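Long-range contacts in TCP pilus virulence regulatory protein (Vibrio cholerae, PDB 5SUX), which probably activates transcription of the genes for the toxin-coregulated pilus and other virulence factors, as a DNA-binding regulator of the AraC family: residues F17-F22 with S70-S75; F33-G38 with E77-S82. One frame throughout, in Å; residues are numbered along the deposited sequence.

Both contacts lie in the N-terminal cupin-like domain, their centres about 11 Å apart, and each joins one strand to another that follows tens of residues later. Contact 1 pairs strand 19-26 with strand 66-73 in the four-stranded antiparallel sheet; contact 2 pairs strand 31-35 with strand 79-86 in the five-stranded one. Along the chain the segments alternate, 17-22, 33-38, 70-75 and 77-82, so that each consecutive pair of segments passes from one sheet to the other. The two contacts touch at several points, among them Leu-71 CD2 on Phe-33 CE2 and Ser-73 OG on Ile-79 CD1. Both contacts touch the bound naphthalene acid, 70H, whose pocket is therefore built from both sheets.

Contact 1 of 2, residues F17-F22 with S70-S75; sequences FDTYIF and SLTSLS. With 70H ((3E)-4-(8-methylnaphthalen-1-yl)but-3-enoic acid), chain B.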
loop_
_atom_site.group_PDB
_atom_site.type_symbol
_atom_site.label_atom_id
_atom_site.label_comp_id
_atom_site.label_asym_id
_atom_site.label_seq_id
_atom_site.Cartn_x
_atom_site.Cartn_y
_atom_site.Cartn_z
ATOM N N PHE A 17 -7.958 19.736 -10.802
ATOM C CA PHE A 17 -6.534 19.941 -10.540
ATOM C C PHE A 17 -6.150 19.715 -9.078
ATOM O O PHE A 17 -5.102 20.196 -8.635
ATOM C CB PHE A 17 -6.063 21.335 -10.979
ATOM C CG PHE A 17 -6.539 21.749 -12.343
ATOM C CD1 PHE A 17 -5.809 21.419 -13.476
ATOM C CD2 PHE A 17 -7.682 22.519 -12.488
ATOM C CE1 PHE A 17 -6.233 21.816 -14.732
ATOM C CE2 PHE A 17 -8.111 22.921 -13.740
ATOM C CZ PHE A 17 -7.385 22.569 -14.863
ATOM N N ASP A 18 -6.960 18.998 -8.303
ATOM C CA ASP A 18 -6.514 18.603 -6.975
ATOM C C ASP A 18 -5.335 17.644 -7.097
ATOM O O ASP A 18 -5.149 16.984 -8.122
ATOM C CB ASP A 18 -7.650 17.953 -6.184
ATOM C CG ASP A 18 -8.415 18.954 -5.338
ATOM O OD1 ASP A 18 -9.628 18.758 -5.123
ATOM O OD2 ASP A 18 -7.797 19.943 -4.891
ATOM N N THR A 19 -4.517 17.589 -6.051
ATOM C CA THR A 19 -3.340 16.734 -6.069
ATOM C C THR A 19 -3.155 16.083 -4.708
ATOM O O THR A 19 -3.139 16.770 -3.683
ATOM C CB THR A 19 -2.078 17.521 -6.443
ATOM O OG1 THR A 19 -2.247 18.118 -7.734
ATOM C CG2 THR A 19 -0.875 16.594 -6.481
ATOM N N TYR A 20 -3.038 14.759 -4.707
ATOM C CA TYR A 20 -2.575 14.011 -3.549
ATOM C C TYR A 20 -1.089 13.723 -3.721
ATOM O O TYR A 20 -0.652 13.318 -4.801
ATOM C CB TYR A 20 -3.347 12.699 -3.389
ATOM C CG TYR A 20 -4.794 12.862 -2.983
ATOM C CD1 TYR A 20 -5.822 12.534 -3.858
ATOM C CD2 TYR A 20 -5.135 13.333 -1.722
ATOM C CE1 TYR A 20 -7.146 12.671 -3.487
ATOM C CE2 TYR A 20 -6.459 13.477 -1.345
ATOM C CZ TYR A 20 -7.460 13.145 -2.233
ATOM O OH TYR A 20 -8.780 13.285 -1.868
ATOM N N ILE A 21 -0.316 13.945 -2.659
ATOM C CA ILE A 21 1.138 13.806 -2.698
ATOM C C ILE A 21 1.570 12.949 -1.518
ATOM O O ILE A 21 1.259 13.274 -0.365
ATOM C CB ILE A 21 1.856 15.164 -2.658
ATOM C CG1 ILE A 21 1.265 16.118 -3.696
ATOM C CG2 ILE A 21 3.347 14.982 -2.906
ATOM C CD1 ILE A 21 1.936 17.473 -3.734
ATOM N N PHE A 22 2.302 11.877 -1.798
ATOM C CA PHE A 22 2.744 10.944 -0.774
ATOM C C PHE A 22 4.262 10.848 -0.795
ATOM O O PHE A 22 4.867 10.721 -1.864
ATOM C CB PHE A 22 2.099 9.574 -0.981
ATOM C CG PHE A 22 0.600 9.628 -1.038
ATOM C CD1 PHE A 22 -0.140 9.829 0.115
ATOM C CD2 PHE A 22 -0.068 9.506 -2.246
ATOM C CE1 PHE A 22 -1.519 9.893 0.069
ATOM C CE2 PHE A 22 -1.448 9.570 -2.298
ATOM C CZ PHE A 22 -2.175 9.764 -1.139
ATOM N N SER A 70 2.740 11.380 -6.706
ATOM C CA SER A 70 1.630 12.319 -6.668
ATOM C C SER A 70 0.594 11.922 -7.711
ATOM O O SER A 70 0.919 11.310 -8.732
ATOM C CB SER A 70 2.095 13.763 -6.915
ATOM O OG SER A 70 2.542 13.940 -8.247
ATOM N N LEU A 71 -0.661 12.274 -7.438
ATOM C CA LEU A 71 -1.776 11.996 -8.338
ATOM C C LEU A 71 -2.585 13.273 -8.495
ATOM O O LEU A 71 -3.059 13.833 -7.501
ATOM C CB LEU A 71 -2.650 10.860 -7.799
ATOM C CG LEU A 71 -3.791 10.365 -8.690
ATOM C CD1 LEU A 71 -3.251 9.771 -9.982
ATOM C CD2 LEU A 71 -4.644 9.348 -7.947
ATOM N N THR A 72 -2.741 13.733 -9.735
ATOM C CA THR A 72 -3.373 15.013 -10.028
ATOM C C THR A 72 -4.528 14.813 -10.997
ATOM O O THR A 72 -4.376 14.136 -12.018
ATOM C CB THR A 72 -2.364 16.003 -10.620
ATOM O OG1 THR A 72 -1.283 16.197 -9.700
ATOM C CG2 THR A 72 -3.030 17.344 -10.900
ATOM N N SER A 73 -5.673 15.411 -10.678
ATOM C CA SER A 73 -6.824 15.356 -11.568
ATOM C C SER A 73 -6.613 16.267 -12.770
ATOM O O SER A 73 -6.154 17.405 -12.630
ATOM C CB SER A 73 -8.093 15.762 -10.818
ATOM O OG SER A 73 -9.182 15.917 -11.712
ATOM N N LEU A 74 -6.942 15.759 -13.957
ATOM C CA LEU A 74 -6.911 16.541 -15.186
ATOM C C LEU A 74 -8.298 16.684 -15.801
ATOM O O LEU A 74 -8.419 16.900 -17.011
ATOM C CB LEU A 74 -5.945 15.912 -16.191
ATOM C CG LEU A 74 -4.508 15.699 -15.708
ATOM C CD1 LEU A 74 -3.672 15.000 -16.772
ATOM C CD2 LEU A 74 -3.873 17.021 -15.309
ATOM N N SER A 75 -9.347 16.571 -14.989
ATOM C CA SER A 75 -10.715 16.535 -15.478
ATOM C C SER A 75 -11.555 17.585 -14.766
ATOM O O SER A 75 -11.319 17.910 -13.599
ATOM C CB SER A 75 -11.335 15.148 -15.277
ATOM O OG SER A 75 -10.553 14.152 -15.915
HETATM C C10 70H B . -4.231 6.267 2.025
HETATM C C11 70H B . -3.551 5.321 2.995
HETATM C C12 70H B . -4.048 3.903 2.815
HETATM C C15 70H B . -5.040 8.297 -3.806
HETATM C C01 70H B . -2.809 5.140 -1.928
HETATM C C02 70H B . -3.633 6.296 -2.472
HETATM C C03 70H B . -4.375 7.266 -1.684
HETATM C C04 70H B . -5.055 8.239 -2.382
HETATM C C05 70H B . -5.819 9.247 -1.723
HETATM C C06 70H B . -5.897 9.279 -0.345
HETATM C C07 70H B . -5.219 8.310 0.386
HETATM C C08 70H B . -4.468 7.313 -0.231
HETATM C C09 70H B . -3.803 6.359 0.749
HETATM O O13 70H B . -3.378 2.947 3.280
HETATM O O14 70H B . -5.128 3.676 2.209
HETATM C C16 70H B . -4.330 7.366 -4.540
HETATM C C17 70H B . -3.633 6.374 -3.863
#
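Tyr-20, paired in the backbone with Leu-71, turns one face of its ring to the ligand 70H: the naphthalene carbon C05 lies over the ring centre, with Tyr-20 CD1 to 70H C05 at 3.9 Å. The same C05 sits in the plane of the Phe-22 ring, at its edge. Phe-22 brings its far corner over the face of the naphthalene, where CZ stands 3.4 Å from the ring carbon C03. Leu-71, on the same side of the sheet as Tyr-20, adds its CD2 methyl at 4.0 Å from 70H C16. The far end of Tyr-20 is anchored by a hydrogen bond from OH to Arg-13 O.

The opposite face of the two strands is polar in its middle. Thr-19 and Thr-72, a non-hydrogen-bonded pair, join their hydroxyls, OG1 to OG1 at 2.9 Å. Each holds OG1 beside its own backbone N, opposite the carbonyl carbon (chi1 -59° in both), which leaves the Thr-19 CG2 methyl 3.3 Å from Thr-72 OG1. Next along this face, Ile-21 CG1 rests against Ser-70 CB at 4.1 Å.

Between the two faces runs the antiparallel backbone. Tyr-20 and Leu-71 exchange both of their bonds, the one from Leu-71 N to Tyr-20 O being 2.8 Å long, and Ser-73 N donates to Asp-18 O at 3.0 Å. Beyond it, Phe-17 approaches Ser-73 mainly through its main chain, CA making a CH...O contact with Ser-73 O, while strand 40-44 continues the sheet past Ser-70 and Thr-72.

The chemistry thus divides across the sheet. On one face the hydroxyl pair of Thr-19 and Thr-72 links the strands; on the other, Tyr-20 and Leu-71 offer aromatic and aliphatic carbon, consistent with a pocket suited to the hydrophobic naphthalene end of the ligand, which has Lys-31 NZ as a polar partner.

Contact 2 of 2, residues F33-G38 with E77-S82; sequences FWIDSG and ENINVS. With 70H ((3E)-4-(8-methylnaphthalen-1-yl)but-3-enoic acid), chain B.
Trp-34 lays the face of its six-membered ring over Ser-82 CB, a CH-pi contact with the carbon 3.9 Å from the ring centroid and 19° off its normal. The indole reaches this place because CG lies between the backbone N and the carbonyl carbon (chi1 66°). The two residues are a hydrogen-bonded pair, and a water spans Trp-34 O, Asn-80 O and Ser-82 OG.

On the other face, Ile-35 and Val-81, a non-hydrogen-bonded pair, meet CG2 to CG2 at 4.1 Å, while Ile-35 CB presses on Ile-79 CG2 at 3.6 Å. Phe-33 turns one ring face to the ligand, with 70H C17 over its centre and 3.6 Å from Phe-33 CD1; Val-81 CG1 also touches the naphthalene.

Where strand 31-35 ends, Asp-36 takes over the pairing. Its N donates to Asn-80 O, and its OD1 accepts from Asn-80 N at 2.9 Å. Ser-37 OG reaches the same OD1 from the opposite face of the carboxylate, so two donors clasp one oxygen. Asn-80 ND2 makes a weak, bent bond to Asp-36 OD2 at 3.3 Å; the two side chains cross with their planes 47° apart.

Strands 31-35 and 79-86 pair antiparallel in the five-stranded sheet of the cupin-like domain, flanked by strands 57-61 and 7-14; the Phe-33 and Val-81 face lines the ligand pocket, and helix 121-131 packs against Trp-34 and Ser-82.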
loop_
_atom_site.group_PDB
_atom_site.type_symbol
_atom_site.label_atom_id
_atom_site.label_comp_id
_atom_site.label_asym_id
_atom_site.label_seq_id
_atom_site.Cartn_x
_atom_site.Cartn_y
_atom_site.Cartn_z
ATOM N N PHE A 33 -5.439 0.857 -6.575
ATOM C CA PHE A 33 -6.356 1.978 -6.699
ATOM C C PHE A 33 -6.582 2.318 -8.166
ATOM O O PHE A 33 -5.802 1.944 -9.045
ATOM C CB PHE A 33 -5.864 3.212 -5.917
ATOM C CG PHE A 33 -4.594 3.826 -6.444
ATOM C CD1 PHE A 33 -3.365 3.469 -5.913
ATOM C CD2 PHE A 33 -4.633 4.792 -7.437
ATOM C CE1 PHE A 33 -2.197 4.048 -6.378
ATOM C CE2 PHE A 33 -3.470 5.371 -7.910
ATOM C CZ PHE A 33 -2.250 5.002 -7.377
ATOM N N TRP A 34 -7.679 3.031 -8.409
ATOM C CA TRP A 34 -8.075 3.459 -9.742
ATOM C C TRP A 34 -9.058 4.611 -9.597
ATOM O O TRP A 34 -9.649 4.815 -8.534
ATOM C CB TRP A 34 -8.706 2.314 -10.543
ATOM C CG TRP A 34 -10.020 1.838 -9.987
ATOM C CD1 TRP A 34 -11.269 2.192 -10.414
ATOM C CD2 TRP A 34 -10.212 0.924 -8.902
ATOM N NE1 TRP A 34 -12.225 1.554 -9.661
ATOM C CE2 TRP A 34 -11.603 0.770 -8.726
ATOM C CE3 TRP A 34 -9.345 0.222 -8.060
ATOM C CZ2 TRP A 34 -12.143 -0.057 -7.745
ATOM C CZ3 TRP A 34 -9.883 -0.598 -7.087
ATOM C CH2 TRP A 34 -11.267 -0.731 -6.939
ATOM N N ILE A 35 -9.225 5.362 -10.679
ATOM C CA ILE A 35 -10.194 6.450 -10.722
ATOM C C ILE A 35 -11.444 5.957 -11.435
ATOM O O ILE A 35 -11.390 5.059 -12.283
ATOM C CB ILE A 35 -9.611 7.706 -11.403
ATOM C CG1 ILE A 35 -9.308 7.435 -12.878
ATOM C CG2 ILE A 35 -8.355 8.170 -10.675
ATOM C CD1 ILE A 35 -8.736 8.632 -13.606
ATOM N N ASP A 36 -12.588 6.542 -11.080
ATOM C CA ASP A 36 -13.863 6.096 -11.627
ATOM C C ASP A 36 -14.222 6.779 -12.939
ATOM O O ASP A 36 -15.068 6.262 -13.678
ATOM C CB ASP A 36 -14.988 6.325 -10.610
ATOM C CG ASP A 36 -15.322 7.796 -10.419
ATOM O OD1 ASP A 36 -14.459 8.658 -10.693
ATOM O OD2 ASP A 36 -16.457 8.090 -9.989
ATOM N N SER A 37 -13.606 7.919 -13.242
ATOM C CA SER A 37 -13.892 8.648 -14.469
ATOM C C SER A 37 -12.767 9.644 -14.714
ATOM O O SER A 37 -11.920 9.884 -13.849
ATOM C CB SER A 37 -15.245 9.363 -14.394
ATOM O OG SER A 37 -15.272 10.294 -13.325
ATOM N N GLY A 38 -12.770 10.218 -15.913
ATOM C CA GLY A 38 -11.830 11.268 -16.241
ATOM C C GLY A 38 -10.404 10.771 -16.413
ATOM O O GLY A 38 -10.137 9.585 -16.637
ATOM N N GLU A 77 -14.918 17.299 -14.234
ATOM C CA GLU A 77 -15.842 16.616 -13.343
ATOM C C GLU A 77 -15.094 15.980 -12.179
ATOM O O GLU A 77 -13.955 15.527 -12.317
ATOM C CB GLU A 77 -16.636 15.551 -14.101
ATOM C CG GLU A 77 -17.739 16.114 -14.982
ATOM C CD GLU A 77 -17.517 15.829 -16.454
ATOM O OE1 GLU A 77 -16.490 15.206 -16.793
ATOM O OE2 GLU A 77 -18.372 16.231 -17.273
ATOM N N ASN A 78 -15.751 15.956 -11.020
ATOM C CA ASN A 78 -15.141 15.390 -9.824
ATOM C C ASN A 78 -14.795 13.922 -10.039
ATOM O O ASN A 78 -15.581 13.155 -10.601
ATOM C CB ASN A 78 -16.076 15.542 -8.624
ATOM C CG ASN A 78 -16.178 16.975 -8.141
ATOM O OD1 ASN A 78 -15.318 17.804 -8.436
ATOM N ND2 ASN A 78 -17.228 17.271 -7.385
ATOM N N ILE A 79 -13.607 13.537 -9.586
ATOM C CA ILE A 79 -13.093 12.181 -9.739
ATOM C C ILE A 79 -13.122 11.490 -8.384
ATOM O O ILE A 79 -12.761 12.087 -7.363
ATOM C CB ILE A 79 -11.666 12.186 -10.325
ATOM C CG1 ILE A 79 -11.679 12.688 -11.769
ATOM C CG2 ILE A 79 -11.039 10.804 -10.243
ATOM C CD1 ILE A 79 -10.308 12.723 -12.411
ATOM N N ASN A 80 -13.562 10.236 -8.374
ATOM C CA ASN A 80 -13.506 9.392 -7.189
ATOM C C ASN A 80 -12.368 8.391 -7.336
ATOM O O ASN A 80 -12.307 7.653 -8.325
ATOM C CB ASN A 80 -14.829 8.657 -6.971
ATOM C CG ASN A 80 -15.940 9.579 -6.514
ATOM O OD1 ASN A 80 -15.714 10.496 -5.724
ATOM N ND2 ASN A 80 -17.149 9.340 -7.007
ATOM N N VAL A 81 -11.468 8.377 -6.358
ATOM C CA VAL A 81 -10.363 7.426 -6.314
ATOM C C VAL A 81 -10.726 6.333 -5.320
ATOM O O VAL A 81 -10.980 6.614 -4.142
ATOM C CB VAL A 81 -9.044 8.111 -5.923
ATOM C CG1 VAL A 81 -7.880 7.145 -6.082
ATOM C CG2 VAL A 81 -8.828 9.365 -6.757
ATOM N N SER A 82 -10.757 5.090 -5.791
ATOM C CA SER A 82 -11.066 3.938 -4.954
ATOM C C SER A 82 -9.771 3.233 -4.578
ATOM O O SER A 82 -8.942 2.957 -5.448
ATOM C CB SER A 82 -11.999 2.969 -5.683
ATOM O OG SER A 82 -13.216 3.600 -6.037
HETATM C C10 70H B . -4.231 6.267 2.025
HETATM C C11 70H B . -3.551 5.321 2.995
HETATM C C12 70H B . -4.048 3.903 2.815
HETATM C C15 70H B . -5.040 8.297 -3.806
HETATM C C01 70H B . -2.809 5.140 -1.928
HETATM C C02 70H B . -3.633 6.296 -2.472
HETATM C C03 70H B . -4.375 7.266 -1.684
HETATM C C04 70H B . -5.055 8.239 -2.382
HETATM C C05 70H B . -5.819 9.247 -1.723
HETATM C C06 70H B . -5.897 9.279 -0.345
HETATM C C07 70H B . -5.219 8.310 0.386
HETATM C C08 70H B . -4.468 7.313 -0.231
HETATM C C09 70H B . -3.803 6.359 0.749
HETATM O O13 70H B . -3.378 2.947 3.280
HETATM O O14 70H B . -5.128 3.676 2.209
HETATM C C16 70H B . -4.330 7.366 -4.540
HETATM C C17 70H B . -3.633 6.374 -3.863
HETATM O O HOH W 1 -12.798 4.601 -8.440
#